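Local coordinates for coat protein (Sulfolobus turreted icosahedral virus, PDB 2BBD) that builds the icosahedral shell of an archaeal virus as its major capsid protein, with a double-barrel fold that points to common ancestry with bacterial and eukaryotic viruses, at residues R31-L37 against V114-L120; P55-N59 against N94-P100. One frame throughout, in Å; residues are numbered along the deposited sequence.

Interaction 1. Residues R31-L37 against V114-L120; sequences RKIRVQL and VMWEFDL
Residues 31-37 and 114-120 run antiparallel as adjacent strands, their axes 4.7 Å apart at closest and 169° between directions, in register from Lys32-Asp119 to Leu37-Val114. Ile33, Val35 and Leu37 form hydrogen-bonded pairs with Phe118, Trp116 and Val114; Lys32, Arg34 and Gln36 form non-hydrogen-bonded pairs with Asp119, Glu117 and Met115. At Arg31, where the chain turns a corner, the backbone (-92/-34) leaves the extended range, yet its O accepts Leu120 N at 2.9 Å. Lys32 (chi1 p, chi2 and chi3 t) brings NZ to 2.9 Å from Glu117 OE2. Ile33 N reaches Phe118 O at 3.0 Å, Phe118 N returns to Ile33 O at 2.8 Å, and Ile33 CG1 lies 4.1 Å from Leu120 CD1. Arg34 NE also reaches Glu117 OE2, at 3.2 Å, so one carboxylate oxygen holds two cations in a salt-bridge network; Met115 CE covers one guanidinium face, 3.6 Å from Arg34 CD. Val35 N to Trp116 O is 2.9 Å, and Val35 CG2 meets the Phe118 ring edge at CE1, 3.6 Å away. Gln36 OE1 is 3.1 Å from Met115 CE. Leu37 closes the ladder, N to Val114 O 2.8 Å and O to Val114 N 3.0 Å, with CB 3.9 Å from Trp116 CZ3. The strands thus present one polar and one hydrophobic face, as in a jelly-roll barrel wall. Strand 145-158 flanks 31-37, with a classic bulge opposite Thr155; strand 61-68 and helix 79-89 pack against the aromatic face, Phe64 meeting Trp116 and Phe118 edge-to-face.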
ATOM      1  N   ARG A  31      13.376  -8.813  -4.584  1.00 24.33           N
ATOM      2  CA  ARG A  31      13.408  -7.567  -3.827  1.00 24.35           C
ATOM      3  C   ARG A  31      12.125  -6.773  -4.070  1.00 25.74           C
ATOM      4  O   ARG A  31      11.622  -6.086  -3.173  1.00 25.15           O
ATOM      5  CB  ARG A  31      14.633  -6.742  -4.211  1.00 24.58           C
ATOM      6  CG  ARG A  31      15.959  -7.380  -3.799  1.00 25.23           C
ATOM      7  CD  ARG A  31      17.105  -6.502  -4.223  1.00 29.80           C
ATOM      8  NE  ARG A  31      17.125  -5.276  -3.433  1.00 32.94           N
ATOM      9  CZ  ARG A  31      17.554  -5.218  -2.176  1.00 35.00           C
ATOM     10  NH1 ARG A  31      18.002  -6.316  -1.582  1.00 35.27           N
ATOM     11  NH2 ARG A  31      17.520  -4.076  -1.508  1.00 36.31           N
ATOM     12  N   LYS A  32      11.585  -6.864  -5.282  1.00 25.25           N
ATOM     13  CA  LYS A  32      10.338  -6.176  -5.559  1.00 24.80           C
ATOM     14  C   LYS A  32       9.604  -6.635  -6.813  1.00 24.05           C
ATOM     15  O   LYS A  32      10.151  -7.334  -7.665  1.00 20.91           O
ATOM     16  CB  LYS A  32      10.552  -4.655  -5.601  1.00 29.86           C
ATOM     17  CG  LYS A  32      11.190  -4.086  -6.852  1.00 35.53           C
ATOM     18  CD  LYS A  32      11.120  -2.545  -6.814  1.00 39.87           C
ATOM     19  CE  LYS A  32      11.770  -1.887  -8.035  1.00 41.51           C
ATOM     20  NZ  LYS A  32      11.007  -2.117  -9.296  1.00 42.93           N
ATOM     21  N   ILE A  33       8.337  -6.254  -6.887  1.00 21.67           N
ATOM     22  CA  ILE A  33       7.500  -6.580  -8.022  1.00 23.03           C
ATOM     23  C   ILE A  33       6.843  -5.297  -8.502  1.00 22.49           C
ATOM     24  O   ILE A  33       6.274  -4.543  -7.715  1.00 24.72           O
ATOM     25  CB  ILE A  33       6.396  -7.587  -7.645  1.00 20.95           C
ATOM     26  CG1 ILE A  33       7.028  -8.922  -7.226  1.00 21.70           C
ATOM     27  CG2 ILE A  33       5.446  -7.774  -8.814  1.00 21.21           C
ATOM     28  CD1 ILE A  33       6.023  -9.909  -6.629  1.00 19.95           C
ATOM     29  N   ARG A  34       6.930  -5.046  -9.796  1.00 23.34           N
ATOM     30  CA  ARG A  34       6.323  -3.860 -10.372  1.00 23.80           C
ATOM     31  C   ARG A  34       5.151  -4.263 -11.255  1.00 25.10           C
ATOM     32  O   ARG A  34       5.227  -5.245 -12.004  1.00 25.89           O
ATOM     33  CB  ARG A  34       7.344  -3.088 -11.205  1.00 25.81           C
ATOM     34  CG  ARG A  34       6.724  -1.975 -12.031  1.00 31.70           C
ATOM     35  CD  ARG A  34       7.735  -1.351 -12.978  1.00 34.17           C
ATOM     36  NE  ARG A  34       8.739  -0.564 -12.275  1.00 39.69           N
ATOM     37  CZ  ARG A  34       9.797  -0.015 -12.865  1.00 45.93           C
ATOM     38  NH1 ARG A  34       9.983  -0.176 -14.173  1.00 47.18           N
ATOM     39  NH2 ARG A  34      10.659   0.703 -12.156  1.00 46.77           N
ATOM     40  N   VAL A  35       4.069  -3.502 -11.147  1.00 24.14           N
ATOM     41  CA  VAL A  35       2.864  -3.728 -11.926  1.00 21.03           C
ATOM     42  C   VAL A  35       2.553  -2.443 -12.694  1.00 22.96           C
ATOM     43  O   VAL A  35       2.513  -1.357 -12.109  1.00 22.32           O
ATOM     44  CB  VAL A  35       1.648  -4.061 -11.013  1.00 19.55           C
ATOM     45  CG1 VAL A  35       0.388  -4.184 -11.851  1.00 19.83           C
ATOM     46  CG2 VAL A  35       1.889  -5.362 -10.240  1.00 16.81           C
ATOM     47  N   GLN A  36       2.361  -2.561 -14.005  1.00 22.67           N
ATOM     48  CA  GLN A  36       2.011  -1.407 -14.827  1.00 21.55           C
ATOM     49  C   GLN A  36       0.771  -1.725 -15.653  1.00 21.80           C
ATOM     50  O   GLN A  36       0.742  -2.719 -16.400  1.00 21.82           O
ATOM     51  CB  GLN A  36       3.157  -1.018 -15.766  1.00 18.89           C
ATOM     52  CG  GLN A  36       4.479  -0.734 -15.079  1.00 22.34           C
ATOM     53  CD  GLN A  36       5.618  -0.542 -16.068  1.00 25.15           C
ATOM     54  OE1 GLN A  36       5.915   0.579 -16.490  1.00 27.88           O
ATOM     55  NE2 GLN A  36       6.252  -1.642 -16.459  1.00 21.39           N
ATOM     56  N   LEU A  37      -0.261  -0.902 -15.489  1.00 20.23           N
ATOM     57  CA  LEU A  37      -1.498  -1.049 -16.240  1.00 19.32           C
ATOM     58  C   LEU A  37      -1.302  -0.050 -17.371  1.00 20.58           C
ATOM     59  O   LEU A  37      -1.308   1.159 -17.153  1.00 21.43           O
ATOM     60  CB  LEU A  37      -2.708  -0.676 -15.375  1.00 16.73           C
ATOM     61  CG  LEU A  37      -4.069  -0.679 -16.083  1.00 18.89           C
ATOM     62  CD1 LEU A  37      -4.356  -2.071 -16.618  1.00 19.16           C
ATOM     63  CD2 LEU A  37      -5.182  -0.237 -15.111  1.00 16.47           C
ATOM     64  N   VAL A 114      -0.554   3.458 -15.447  1.00 21.72           N
ATOM     65  CA  VAL A 114      -0.585   3.479 -13.995  1.00 20.63           C
ATOM     66  C   VAL A 114       0.411   2.458 -13.438  1.00 20.76           C
ATOM     67  O   VAL A 114       0.487   1.318 -13.910  1.00 19.72           O
ATOM     68  CB  VAL A 114      -1.996   3.125 -13.480  1.00 21.21           C
ATOM     69  CG1 VAL A 114      -2.090   3.370 -11.970  1.00 18.51           C
ATOM     70  CG2 VAL A 114      -3.048   3.946 -14.238  1.00 17.92           C
HETATM   71  N   MSE A 115       1.163   2.863 -12.423  1.00 22.93           N
HETATM   72  CA  MSE A 115       2.151   1.979 -11.830  1.00 22.72           C
HETATM   73  C   MSE A 115       1.998   1.781 -10.325  1.00 23.66           C
HETATM   74  O   MSE A 115       1.571   2.691  -9.599  1.00 22.84           O
HETATM   75  CB  MSE A 115       3.556   2.508 -12.117  1.00 25.37           C
HETATM   76  CG  MSE A 115       4.655   1.541 -11.713  1.00 33.66           C
HETATM   77 SE   MSE A 115       6.421   2.282 -11.942  1.00 51.96          SE
HETATM   78  CE  MSE A 115       6.672   1.935 -13.828  1.00 42.14           C
ATOM     79  N   TRP A 116       2.341   0.573  -9.877  1.00 20.61           N
ATOM     80  CA  TRP A 116       2.317   0.194  -8.466  1.00 21.50           C
ATOM     81  C   TRP A 116       3.521  -0.706  -8.250  1.00 22.85           C
ATOM     82  O   TRP A 116       3.892  -1.474  -9.140  1.00 24.16           O
ATOM     83  CB  TRP A 116       1.092  -0.632  -8.111  1.00 18.98           C
ATOM     84  CG  TRP A 116      -0.224   0.037  -8.234  1.00 18.60           C
ATOM     85  CD1 TRP A 116      -0.920   0.669  -7.243  1.00 16.99           C
ATOM     86  CD2 TRP A 116      -1.083   0.011  -9.376  1.00 19.66           C
ATOM     87  NE1 TRP A 116      -2.167   1.021  -7.694  1.00 17.43           N
ATOM     88  CE2 TRP A 116      -2.296   0.626  -9.000  1.00 17.22           C
ATOM     89  CE3 TRP A 116      -0.949  -0.481 -10.683  1.00 19.88           C
ATOM     90  CZ2 TRP A 116      -3.376   0.757  -9.880  1.00 19.93           C
ATOM     91  CZ3 TRP A 116      -2.029  -0.343 -11.562  1.00 17.15           C
ATOM     92  CH2 TRP A 116      -3.225   0.268 -11.150  1.00 18.03           C
ATOM     93  N   GLU A 117       4.130  -0.616  -7.073  1.00 25.00           N
ATOM     94  CA  GLU A 117       5.269  -1.463  -6.754  1.00 25.36           C
ATOM     95  C   GLU A 117       5.072  -2.105  -5.400  1.00 25.49           C
ATOM     96  O   GLU A 117       4.447  -1.525  -4.507  1.00 26.95           O
ATOM     97  CB  GLU A 117       6.576  -0.671  -6.741  1.00 28.44           C
ATOM     98  CG  GLU A 117       6.973  -0.114  -8.083  1.00 31.73           C
ATOM     99  CD  GLU A 117       8.428   0.320  -8.135  1.00 35.71           C
ATOM    100  OE1 GLU A 117       8.905   0.954  -7.164  1.00 38.07           O
ATOM    101  OE2 GLU A 117       9.088   0.035  -9.158  1.00 36.67           O
ATOM    102  N   PHE A 118       5.597  -3.317  -5.265  1.00 25.12           N
ATOM    103  CA  PHE A 118       5.515  -4.071  -4.029  1.00 22.07           C
ATOM    104  C   PHE A 118       6.945  -4.298  -3.553  1.00 24.78           C
ATOM    105  O   PHE A 118       7.758  -4.929  -4.236  1.00 23.39           O
ATOM    106  CB  PHE A 118       4.822  -5.424  -4.253  1.00 22.29           C
ATOM    107  CG  PHE A 118       3.437  -5.312  -4.831  1.00 21.62           C
ATOM    108  CD1 PHE A 118       3.250  -5.002  -6.175  1.00 22.37           C
ATOM    109  CD2 PHE A 118       2.320  -5.464  -4.018  1.00 20.69           C
ATOM    110  CE1 PHE A 118       1.965  -4.838  -6.705  1.00 23.15           C
ATOM    111  CE2 PHE A 118       1.036  -5.306  -4.525  1.00 20.69           C
ATOM    112  CZ  PHE A 118       0.856  -4.989  -5.875  1.00 22.85           C
ATOM    113  N   ASP A 119       7.260  -3.752  -2.390  1.00 23.67           N
ATOM    114  CA  ASP A 119       8.582  -3.917  -1.826  1.00 25.23           C
ATOM    115  C   ASP A 119       8.533  -5.198  -0.998  1.00 25.22           C
ATOM    116  O   ASP A 119       7.774  -5.295  -0.044  1.00 26.57           O
ATOM    117  CB  ASP A 119       8.921  -2.703  -0.960  1.00 25.35           C
ATOM    118  CG  ASP A 119      10.316  -2.770  -0.370  1.00 28.37           C
ATOM    119  OD1 ASP A 119      10.743  -1.750   0.209  1.00 34.83           O
ATOM    120  OD2 ASP A 119      10.983  -3.826  -0.470  1.00 28.16           O
ATOM    121  N   LEU A 120       9.319  -6.194  -1.393  1.00 27.67           N
ATOM    122  CA  LEU A 120       9.355  -7.461  -0.672  1.00 29.41           C
ATOM    123  C   LEU A 120      10.629  -7.610   0.141  1.00 30.02           C
ATOM    124  O   LEU A 120      11.010  -8.726   0.476  1.00 32.84           O
ATOM    125  CB  LEU A 120       9.261  -8.646  -1.638  1.00 31.33           C
ATOM    126  CG  LEU A 120       7.916  -8.975  -2.289  1.00 33.52           C
ATOM    127  CD1 LEU A 120       7.544  -7.897  -3.282  1.00 35.05           C
ATOM    128  CD2 LEU A 120       8.015 -10.324  -2.980  1.00 32.23           C
TER

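Interaction 2. Residues P55-N59 against N94-P100; sequences PFPYN and NPAYPAP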
ATOM      1  N   PRO A  55      -9.780   8.948  -6.313  1.00 21.25           N
ATOM      2  CA  PRO A  55      -8.563   8.178  -6.568  1.00 20.89           C
ATOM      3  C   PRO A  55      -8.348   7.595  -7.973  1.00 20.90           C
ATOM      4  O   PRO A  55      -7.496   6.723  -8.151  1.00 21.44           O
ATOM      5  CB  PRO A  55      -8.620   7.101  -5.484  1.00 19.66           C
ATOM      6  CG  PRO A  55     -10.067   6.787  -5.445  1.00 18.06           C
ATOM      7  CD  PRO A  55     -10.726   8.163  -5.499  1.00 19.27           C
ATOM      8  N   PHE A  56      -9.113   8.044  -8.965  1.00 21.08           N
ATOM      9  CA  PHE A  56      -8.870   7.568 -10.322  1.00 19.65           C
ATOM     10  C   PHE A  56      -7.513   8.177 -10.678  1.00 21.29           C
ATOM     11  O   PHE A  56      -7.200   9.295 -10.260  1.00 23.11           O
ATOM     12  CB  PHE A  56      -9.954   8.076 -11.286  1.00 21.73           C
ATOM     13  CG  PHE A  56      -9.586   7.942 -12.749  1.00 23.28           C
ATOM     14  CD1 PHE A  56      -8.805   8.912 -13.376  1.00 21.16           C
ATOM     15  CD2 PHE A  56      -9.978   6.827 -13.487  1.00 21.53           C
ATOM     16  CE1 PHE A  56      -8.419   8.775 -14.716  1.00 18.97           C
ATOM     17  CE2 PHE A  56      -9.594   6.682 -14.825  1.00 20.59           C
ATOM     18  CZ  PHE A  56      -8.812   7.658 -15.440  1.00 17.74           C
ATOM     19  N   PRO A  57      -6.688   7.472 -11.467  1.00 21.32           N
ATOM     20  CA  PRO A  57      -6.867   6.155 -12.084  1.00 20.15           C
ATOM     21  C   PRO A  57      -6.469   4.933 -11.231  1.00 20.78           C
ATOM     22  O   PRO A  57      -6.632   3.789 -11.669  1.00 22.24           O
ATOM     23  CB  PRO A  57      -6.027   6.274 -13.353  1.00 19.52           C
ATOM     24  CG  PRO A  57      -4.841   7.056 -12.867  1.00 18.94           C
ATOM     25  CD  PRO A  57      -5.455   8.120 -11.954  1.00 19.01           C
ATOM     26  N   TYR A  58      -5.965   5.163 -10.019  1.00 20.99           N
ATOM     27  CA  TYR A  58      -5.555   4.052  -9.162  1.00 19.89           C
ATOM     28  C   TYR A  58      -6.679   3.084  -8.831  1.00 20.81           C
ATOM     29  O   TYR A  58      -6.419   1.892  -8.639  1.00 21.17           O
ATOM     30  CB  TYR A  58      -4.939   4.555  -7.854  1.00 18.23           C
ATOM     31  CG  TYR A  58      -3.622   5.263  -8.044  1.00 17.55           C
ATOM     32  CD1 TYR A  58      -2.549   4.627  -8.670  1.00 17.92           C
ATOM     33  CD2 TYR A  58      -3.440   6.566  -7.586  1.00 17.03           C
ATOM     34  CE1 TYR A  58      -1.331   5.272  -8.830  1.00 19.21           C
ATOM     35  CE2 TYR A  58      -2.223   7.219  -7.742  1.00 18.52           C
ATOM     36  CZ  TYR A  58      -1.176   6.568  -8.362  1.00 20.13           C
ATOM     37  OH  TYR A  58       0.025   7.208  -8.503  1.00 21.34           O
ATOM     38  N   ASN A  59      -7.918   3.581  -8.751  1.00 19.84           N
ATOM     39  CA  ASN A  59      -9.030   2.697  -8.434  1.00 19.80           C
ATOM     40  C   ASN A  59      -9.494   1.834  -9.618  1.00 21.40           C
ATOM     41  O   ASN A  59     -10.566   1.220  -9.573  1.00 20.44           O
ATOM     42  CB  ASN A  59     -10.210   3.475  -7.837  1.00 19.02           C
ATOM     43  CG  ASN A  59     -10.820   4.470  -8.799  1.00 19.96           C
ATOM     44  OD1 ASN A  59     -10.377   4.623  -9.936  1.00 24.02           O
ATOM     45  ND2 ASN A  59     -11.852   5.157  -8.340  1.00 19.62           N
ATOM     46  N   ASN A  94       5.102   9.212  -9.547  1.00 23.89           N
ATOM     47  CA  ASN A  94       4.619   7.917 -10.015  1.00 22.37           C
ATOM     48  C   ASN A  94       3.725   8.003 -11.249  1.00 21.83           C
ATOM     49  O   ASN A  94       2.780   8.796 -11.292  1.00 21.54           O
ATOM     50  CB  ASN A  94       3.862   7.193  -8.908  1.00 21.57           C
ATOM     51  CG  ASN A  94       3.479   5.784  -9.305  1.00 22.20           C
ATOM     52  OD1 ASN A  94       2.294   5.442  -9.363  1.00 27.06           O
ATOM     53  ND2 ASN A  94       4.478   4.959  -9.592  1.00 19.64           N
ATOM     54  N   PRO A  95       4.009   7.176 -12.274  1.00 22.67           N
ATOM     55  CA  PRO A  95       3.178   7.214 -13.486  1.00 21.53           C
ATOM     56  C   PRO A  95       1.713   6.940 -13.169  1.00 20.38           C
ATOM     57  O   PRO A  95       1.364   5.885 -12.651  1.00 21.78           O
ATOM     58  CB  PRO A  95       3.797   6.132 -14.371  1.00 21.93           C
ATOM     59  CG  PRO A  95       5.274   6.178 -13.966  1.00 21.03           C
ATOM     60  CD  PRO A  95       5.175   6.289 -12.452  1.00 19.82           C
ATOM     61  N   ALA A  96       0.861   7.911 -13.468  1.00 20.52           N
ATOM     62  CA  ALA A  96      -0.569   7.775 -13.217  1.00 22.74           C
ATOM     63  C   ALA A  96      -1.366   8.478 -14.311  1.00 20.43           C
ATOM     64  O   ALA A  96      -2.090   9.420 -14.049  1.00 22.09           O
ATOM     65  CB  ALA A  96      -0.928   8.366 -11.839  1.00 20.61           C
ATOM     66  N   TYR A  97      -1.223   8.011 -15.541  1.00 23.37           N
ATOM     67  CA  TYR A  97      -1.939   8.604 -16.659  1.00 20.39           C
ATOM     68  C   TYR A  97      -3.187   7.776 -16.958  1.00 20.94           C
ATOM     69  O   TYR A  97      -3.157   6.539 -16.888  1.00 22.30           O
ATOM     70  CB  TYR A  97      -1.042   8.653 -17.894  1.00 21.82           C
ATOM     71  CG  TYR A  97       0.254   9.410 -17.694  1.00 22.46           C
ATOM     72  CD1 TYR A  97       1.379   8.785 -17.143  1.00 25.10           C
ATOM     73  CD2 TYR A  97       0.363  10.751 -18.066  1.00 24.94           C
ATOM     74  CE1 TYR A  97       2.581   9.484 -16.970  1.00 24.53           C
ATOM     75  CE2 TYR A  97       1.559  11.455 -17.897  1.00 27.18           C
ATOM     76  CZ  TYR A  97       2.661  10.815 -17.350  1.00 26.08           C
ATOM     77  OH  TYR A  97       3.831  11.513 -17.182  1.00 29.36           O
ATOM     78  N   PRO A  98      -4.312   8.449 -17.256  1.00 20.66           N
ATOM     79  CA  PRO A  98      -4.441   9.911 -17.313  1.00 21.25           C
ATOM     80  C   PRO A  98      -4.768  10.508 -15.940  1.00 22.22           C
ATOM     81  O   PRO A  98      -5.323   9.828 -15.075  1.00 22.15           O
ATOM     82  CB  PRO A  98      -5.585  10.108 -18.304  1.00 21.31           C
ATOM     83  CG  PRO A  98      -6.495   8.984 -17.943  1.00 19.24           C
ATOM     84  CD  PRO A  98      -5.527   7.806 -17.791  1.00 19.42           C
ATOM     85  N   ALA A  99      -4.422  11.777 -15.745  1.00 22.43           N
ATOM     86  CA  ALA A  99      -4.698  12.456 -14.487  1.00 23.61           C
ATOM     87  C   ALA A  99      -6.204  12.571 -14.302  1.00 25.55           C
ATOM     88  O   ALA A  99      -6.959  12.645 -15.271  1.00 28.08           O
ATOM     89  CB  ALA A  99      -4.070  13.864 -14.480  1.00 23.57           C
ATOM     90  N   PRO A 100      -6.660  12.590 -13.043  1.00 26.33           N
ATOM     91  CA  PRO A 100      -8.083  12.704 -12.728  1.00 25.18           C
ATOM     92  C   PRO A 100      -8.641  13.953 -13.417  1.00 24.57           C
ATOM     93  O   PRO A 100      -7.936  14.939 -13.567  1.00 24.55           O
ATOM     94  CB  PRO A 100      -8.086  12.866 -11.209  1.00 26.11           C
ATOM     95  CG  PRO A 100      -6.799  12.255 -10.773  1.00 25.07           C
ATOM     96  CD  PRO A 100      -5.838  12.668 -11.823  1.00 24.46           C
TER
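Asn94 opens the second segment close to the tip of Tyr58, whose m rotamer (chi1 -67°) sends the phenol across the gap between the two loops. Beyond Pro95, Ala96 points its CB toward residues 55-59 and meets two side chains there: CB is 3.9 Å from Tyr58 CZ and 4.3 Å from Pro57 CG. Ala96 and Tyr97 both face Asn113 in a classic beta bulge, at the short strand that ends the sheet beside strand 108-123. The contact therefore joins this edge to the loop leading into strand 61-68 of the other sheet, within what is probably the N-terminal jelly roll of a double-barrel capsid protein. Cis peptide bonds precede Pro55, Pro57 and Pro98, bending both chains sharply. Pro98 sets its ring against Phe56, CG to CZ 3.7 Å, while its carbonyl oxygen lies 3.3 Å from Phe56 CE1 and 3.6 Å from Pro57 CD; Leu51 and Ile41 touch both Phe56 and Pro98. Past Ala99, whose O accepts a hydrogen bond from Thr102 OG1, Pro100 lies along the backbone of Phe56, with CG only 3.0 Å from Phe56 O and its CA near the edge of the phenyl ring.

How the interactions relate
Strand 108-123 connects the two contacts: it pairs with 31-37 on one side in interaction 1 and with short strand 96-97 of interaction 2 on the other. Their centres lie 15 Å apart, but the contacts touch directly. Met115 N is 3.0 Å from Pro95 O, a probable hydrogen bond that carries the sheet onward, and next to it along the strand, Val114 CG1 packs 3.6 Å from Tyr58 CD1. Trp116 CZ2 approaches Tyr58 O at 3.5 Å, and the two rings meet with planes about 60° apart, so the hydrophobic face of interaction 1 continues into interaction 2. Along the sequence, 55-59 and 94-100 are both nested within the loop that interaction 1 closes.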